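Local coordinates for RIM-binding protein, isoform F (Drosophila melanogaster, PDB 6Q9M) that probably acts as an active-zone scaffold, coupling synaptic vesicle recruitment to release sites, with fibronectin type III domains forming its central array, at residues Ile120-Ala125 with His131-Asn136; Lys22-Gly27 with His73-Arg78. All blocks are in the same frame, centred on the assembly; numbering follows the deposited sequence.

Contact 1: residues Ile120-Ala125 with His131-Asn136; sequences ISWLPA and HVVCVN
Trp122 meets His131 edge to face: the indole turns the edge of its five-membered ring toward one face of the imidazole. The two planes stand at 62°, with ring centroids 4.8 Å apart. NE1 of Trp122 leads the approach, 3.6 Å from CG of His131 and displaced toward the rim of that ring. From just past the end of the strand, Pro124 reaches the imidazole obliquely, its CB 3.2 Å from NE2 of His131. At the far end of the indole, CH2 of Trp122 lies 4.1 Å from CG2 of Val133, so the six-membered ring adds an apolar contact along the facing strand. The Trp122 torsion matters here: with CG set between the backbone N and the carbonyl carbon (chi1 60°), the indole swings so that its NE1 side meets His131 and its CH2 end Val133. The region is the interior between the sheets of a fibronectin type III beta-sandwich. Strand 118-123 is the middle strand of its three-stranded sheet and 131-135 an inner strand of the four-stranded one, and the aromatic bridge joins them near the loop that links the two sheets. Replacing His131 with an alanine would probably leave the pyrrole edge of Trp122 without its aromatic partner and Pro124 without a ring to pack on. Around this first shell, Pro105 touches both Trp122 and His131, while Val108 and Val143 add further packing on the indole. Backbone hydrogen bonds then hold the frame, tying Trp122 to Tyr148, just ahead of strand 149-152, and His131 to Val143 in the other sheet.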
loop_
_atom_site.group_PDB
_atom_site.type_symbol
_atom_site.label_atom_id
_atom_site.label_comp_id
_atom_site.label_asym_id
_atom_site.label_seq_id
_atom_site.Cartn_x
_atom_site.Cartn_y
_atom_site.Cartn_z
ATOM N N ILE A 120 3.927 6.774 -2.812
ATOM C CA ILE A 120 4.441 5.411 -2.867
ATOM C C ILE A 120 4.436 4.850 -1.456
ATOM O O ILE A 120 5.064 5.423 -0.561
ATOM C CB ILE A 120 5.872 5.359 -3.438
ATOM C CG1 ILE A 120 5.980 6.116 -4.773
ATOM C CG2 ILE A 120 6.341 3.910 -3.534
ATOM C CD1 ILE A 120 5.144 5.536 -5.886
ATOM N N SER A 121 3.786 3.699 -1.280
ATOM C CA SER A 121 3.726 2.954 -0.029
ATOM C C SER A 121 4.328 1.563 -0.221
ATOM O O SER A 121 4.377 1.032 -1.340
ATOM C CB SER A 121 2.282 2.800 0.456
ATOM O OG SER A 121 1.637 4.064 0.535
ATOM N N TRP A 122 4.764 0.966 0.889
ATOM C CA TRP A 122 5.285 -0.395 0.858
ATOM C C TRP A 122 5.172 -1.014 2.246
ATOM O O TRP A 122 4.838 -0.348 3.233
ATOM C CB TRP A 122 6.737 -0.436 0.367
ATOM C CG TRP A 122 7.695 0.344 1.206
ATOM C CD1 TRP A 122 8.489 -0.140 2.204
ATOM C CD2 TRP A 122 7.982 1.748 1.109
ATOM N NE1 TRP A 122 9.256 0.879 2.733
ATOM C CE2 TRP A 122 8.956 2.047 2.085
ATOM C CE3 TRP A 122 7.508 2.780 0.292
ATOM C CZ2 TRP A 122 9.452 3.337 2.279
ATOM C CZ3 TRP A 122 8.004 4.042 0.476
ATOM C CH2 TRP A 122 8.971 4.314 1.466
ATOM N N LEU A 123 5.429 -2.315 2.294
ATOM C CA LEU A 123 5.524 -3.060 3.537
ATOM C C LEU A 123 6.957 -3.537 3.665
ATOM O O LEU A 123 7.384 -4.395 2.885
ATOM C CB LEU A 123 4.556 -4.245 3.550
ATOM C CG LEU A 123 4.490 -5.077 4.843
ATOM C CD1 LEU A 123 4.193 -4.189 6.061
ATOM C CD2 LEU A 123 3.446 -6.208 4.729
ATOM N N PRO A 124 7.748 -2.984 4.576
ATOM C CA PRO A 124 9.127 -3.443 4.719
ATOM C C PRO A 124 9.149 -4.851 5.285
ATOM O O PRO A 124 8.201 -5.300 5.930
ATOM C CB PRO A 124 9.742 -2.440 5.703
ATOM C CG PRO A 124 8.593 -1.902 6.474
ATOM C CD PRO A 124 7.396 -1.943 5.561
ATOM N N ALA A 125 10.245 -5.561 5.008
ATOM C CA ALA A 125 10.504 -6.820 5.686
ATOM C C ALA A 125 11.008 -6.596 7.101
ATOM O O ALA A 125 10.757 -7.429 7.980
ATOM C CB ALA A 125 11.522 -7.650 4.907
ATOM N N HIS A 131 15.103 2.701 3.608
ATOM C CA HIS A 131 14.624 2.222 2.327
ATOM C C HIS A 131 14.894 3.269 1.259
ATOM O O HIS A 131 14.875 4.474 1.526
ATOM C CB HIS A 131 13.146 1.867 2.388
ATOM C CG HIS A 131 12.859 0.683 3.253
ATOM N ND1 HIS A 131 13.021 -0.616 2.816
ATOM C CD2 HIS A 131 12.443 0.601 4.538
ATOM C CE1 HIS A 131 12.699 -1.448 3.791
ATOM N NE2 HIS A 131 12.350 -0.735 4.847
ATOM N N VAL A 132 15.146 2.782 0.044
ATOM C CA VAL A 132 15.504 3.610 -1.098
ATOM C C VAL A 132 14.398 3.480 -2.131
ATOM O O VAL A 132 14.076 2.367 -2.566
ATOM C CB VAL A 132 16.856 3.183 -1.695
ATOM C CG1 VAL A 132 17.060 3.816 -3.037
ATOM C CG2 VAL A 132 17.996 3.569 -0.773
ATOM N N VAL A 133 13.830 4.612 -2.534
ATOM C CA VAL A 133 12.794 4.652 -3.561
ATOM C C VAL A 133 13.455 4.956 -4.904
ATOM O O VAL A 133 14.277 5.874 -5.013
ATOM C CB VAL A 133 11.716 5.687 -3.221
ATOM C CG1 VAL A 133 10.597 5.639 -4.242
ATOM C CG2 VAL A 133 11.189 5.449 -1.797
ATOM N N CYS A 134 13.138 4.143 -5.910
ATOM C CA CYS A 134 13.729 4.236 -7.233
ATOM C C CYS A 134 12.610 4.351 -8.253
ATOM O O CYS A 134 11.673 3.541 -8.244
ATOM C CB CYS A 134 14.608 3.019 -7.528
ATOM S SG CYS A 134 16.139 2.972 -6.554
ATOM N N VAL A 135 12.701 5.352 -9.120
ATOM C CA VAL A 135 11.739 5.548 -10.196
ATOM C C VAL A 135 12.484 5.325 -11.499
ATOM O O VAL A 135 13.507 5.971 -11.749
ATOM C CB VAL A 135 11.105 6.945 -10.142
ATOM C CG1 VAL A 135 9.881 7.021 -11.051
ATOM C CG2 VAL A 135 10.724 7.289 -8.716
ATOM N N ASN A 136 12.014 4.369 -12.301
ATOM C CA ASN A 136 12.638 4.077 -13.593
ATOM C C ASN A 136 14.153 3.906 -13.452
ATOM O O ASN A 136 14.945 4.397 -14.269
ATOM C CB ASN A 136 12.293 5.161 -14.618
ATOM C CG ASN A 136 10.851 5.060 -15.109
ATOM O OD1 ASN A 136 10.079 4.222 -14.643
ATOM N ND2 ASN A 136 10.481 5.920 -16.045
#

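Contact 2: residues Lys22-Gly27 with His73-Arg78; sequences KSVLIG and HRISVR
Strands 23-27 and 73-78 run in broadly the same direction at 39° to one another, their axes 9.8 Å apart at closest, a separation that suits two stacked sheets rather than neighbours within one. Ile75 fills the space between them with both of its branches. Its CD1 reaches CG2 of Val24 at 3.8 Å, the two side chains lying alongside one another and pointing opposite ways. The other branch, CG2, meets CD1 of Ile26 at 4.1 Å. Ile26 has its CG1 flanked by both main-chain neighbours of CA (chi1 71°) and runs on fully extended to CD1, which brings that one terminal methyl to Ile75 and also, at 4.3 Å, to CG2 of Val77. Strand 23-29 lies in the middle of the three-stranded sheet and 73-81 inside the four-stranded one, so this is the core of the first fibronectin type III sandwich. Ile96 packs on Val24 and Ile75, Val44 on Ile26, and Leu14 on Val77. Every touching group is an aliphatic methyl, so the join between the sheets depends on shape and exclusion of water, with none of the directionality that a polar pair would impose.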
loop_
_atom_site.group_PDB
_atom_site.type_symbol
_atom_site.label_atom_id
_atom_site.label_comp_id
_atom_site.label_asym_id
_atom_site.label_seq_id
_atom_site.Cartn_x
_atom_site.Cartn_y
_atom_site.Cartn_z
ATOM N N LYS A 22 8.139 -23.077 20.141
ATOM C CA LYS A 22 6.848 -22.519 19.764
ATOM C C LYS A 22 6.573 -21.176 20.433
ATOM O O LYS A 22 5.415 -20.825 20.714
ATOM C CB LYS A 22 5.705 -23.484 20.026
ATOM C CG LYS A 22 5.809 -24.448 21.189
ATOM C CD LYS A 22 5.511 -23.858 22.521
ATOM C CE LYS A 22 5.709 -24.864 23.654
ATOM N NZ LYS A 22 5.625 -24.256 24.978
ATOM N N SER A 23 7.621 -20.385 20.669
ATOM C CA SER A 23 7.456 -19.066 21.271
ATOM C C SER A 23 8.643 -18.191 20.886
ATOM O O SER A 23 9.686 -18.690 20.439
ATOM C CB SER A 23 7.331 -19.167 22.797
ATOM O OG SER A 23 8.456 -19.805 23.381
ATOM N N VAL A 24 8.452 -16.872 21.009
ATOM C CA VAL A 24 9.499 -15.888 20.721
ATOM C C VAL A 24 9.437 -14.779 21.761
ATOM O O VAL A 24 8.356 -14.415 22.233
ATOM C CB VAL A 24 9.403 -15.290 19.294
ATOM C CG1 VAL A 24 9.734 -16.313 18.226
ATOM C CG2 VAL A 24 8.035 -14.654 19.057
ATOM N N LEU A 25 10.605 -14.238 22.102
ATOM C CA LEU A 25 10.726 -13.083 22.979
ATOM C C LEU A 25 11.224 -11.883 22.174
ATOM O O LEU A 25 12.262 -11.967 21.511
ATOM C CB LEU A 25 11.675 -13.403 24.128
ATOM C CG LEU A 25 11.991 -12.316 25.139
ATOM C CD1 LEU A 25 10.795 -12.054 26.037
ATOM C CD2 LEU A 25 13.204 -12.707 25.959
ATOM N N ILE A 26 10.470 -10.783 22.215
ATOM C CA ILE A 26 10.769 -9.586 21.443
ATOM C C ILE A 26 10.884 -8.388 22.372
ATOM O O ILE A 26 10.384 -8.384 23.501
ATOM C CB ILE A 26 9.715 -9.270 20.364
ATOM C CG1 ILE A 26 8.428 -8.795 21.042
ATOM C CG2 ILE A 26 9.506 -10.444 19.419
ATOM C CD1 ILE A 26 7.324 -8.464 20.063
ATOM N N GLY A 27 11.544 -7.352 21.854
ATOM C CA GLY A 27 11.629 -6.081 22.538
ATOM C C GLY A 27 11.468 -4.956 21.538
ATOM O O GLY A 27 11.615 -5.151 20.329
ATOM N N HIS A 73 7.219 -16.025 9.936
ATOM C CA HIS A 73 6.189 -15.215 10.571
ATOM C C HIS A 73 6.502 -13.737 10.406
ATOM O O HIS A 73 7.666 -13.342 10.312
ATOM C CB HIS A 73 6.064 -15.531 12.068
ATOM C CG HIS A 73 5.576 -16.911 12.351
ATOM N ND1 HIS A 73 4.260 -17.283 12.182
ATOM C CD2 HIS A 73 6.233 -18.020 12.764
ATOM C CE1 HIS A 73 4.124 -18.559 12.490
ATOM N NE2 HIS A 73 5.306 -19.028 12.850
ATOM N N ARG A 74 5.449 -12.922 10.418
ATOM C CA ARG A 74 5.581 -11.475 10.475
ATOM C C ARG A 74 5.081 -11.009 11.830
ATOM O O ARG A 74 3.920 -11.260 12.188
ATOM C CB ARG A 74 4.798 -10.782 9.367
ATOM C CG ARG A 74 4.897 -9.257 9.489
ATOM C CD ARG A 74 4.087 -8.515 8.444
ATOM N NE ARG A 74 4.606 -8.730 7.099
ATOM C CZ ARG A 74 5.676 -8.104 6.595
ATOM N NH1 ARG A 74 6.359 -7.236 7.323
ATOM N NH2 ARG A 74 6.065 -8.359 5.359
ATOM N N ILE A 75 5.955 -10.356 12.587
ATOM C CA ILE A 75 5.592 -9.785 13.875
ATOM C C ILE A 75 5.584 -8.277 13.768
ATOM O O ILE A 75 6.457 -7.681 13.119
ATOM C CB ILE A 75 6.554 -10.281 14.963
ATOM C CG1 ILE A 75 6.483 -11.819 14.936
ATOM C CG2 ILE A 75 6.186 -9.643 16.333
ATOM C CD1 ILE A 75 7.217 -12.518 16.027
ATOM N N SER A 76 4.608 -7.661 14.415
ATOM C CA SER A 76 4.451 -6.224 14.308
ATOM C C SER A 76 3.904 -5.704 15.628
ATOM O O SER A 76 3.245 -6.443 16.361
ATOM C CB SER A 76 3.536 -5.881 13.128
ATOM O OG SER A 76 2.189 -6.153 13.484
ATOM N N VAL A 77 4.188 -4.439 15.935
ATOM C CA VAL A 77 3.706 -3.801 17.158
ATOM C C VAL A 77 3.036 -2.478 16.814
ATOM O O VAL A 77 3.559 -1.680 16.021
ATOM C CB VAL A 77 4.849 -3.576 18.175
ATOM C CG1 VAL A 77 4.298 -2.986 19.474
ATOM C CG2 VAL A 77 5.607 -4.884 18.455
ATOM N N ARG A 78 1.883 -2.240 17.427
ATOM C CA ARG A 78 1.085 -1.056 17.169
ATOM C C ARG A 78 0.938 -0.244 18.439
ATOM O O ARG A 78 0.663 -0.799 19.511
ATOM C CB ARG A 78 -0.303 -1.428 16.657
ATOM C CG ARG A 78 -0.303 -2.104 15.311
ATOM C CD ARG A 78 -1.692 -2.118 14.713
ATOM N NE ARG A 78 -1.881 -3.337 13.946
ATOM C CZ ARG A 78 -3.003 -3.674 13.323
ATOM N NH1 ARG A 78 -4.059 -2.868 13.369
ATOM N NH2 ARG A 78 -3.057 -4.821 12.654
#

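Both contacts are buried and start from corresponding strands of two successive fibronectin type III domains, the middle strand (B) of the three-stranded sheet. They reach different, adjacent inner strands of the four-stranded sheet: C (131-135) in contact 1, F (73-81) in contact 2. Contact 2 uses aliphatic branches deep in the first sandwich, whereas contact 1 uses an aromatic pair and a proline where strand 118-123 gives way to a loop. Their centres lie 23 Å apart, yet the segments meet at the junction of the domains. There NH1 of Arg74 probably donates a hydrogen bond to O of Pro124, 3.0 Å away, and its NH2 packs against CD2 of Leu123, whereas neither contact has a hydrogen bond between its own segments.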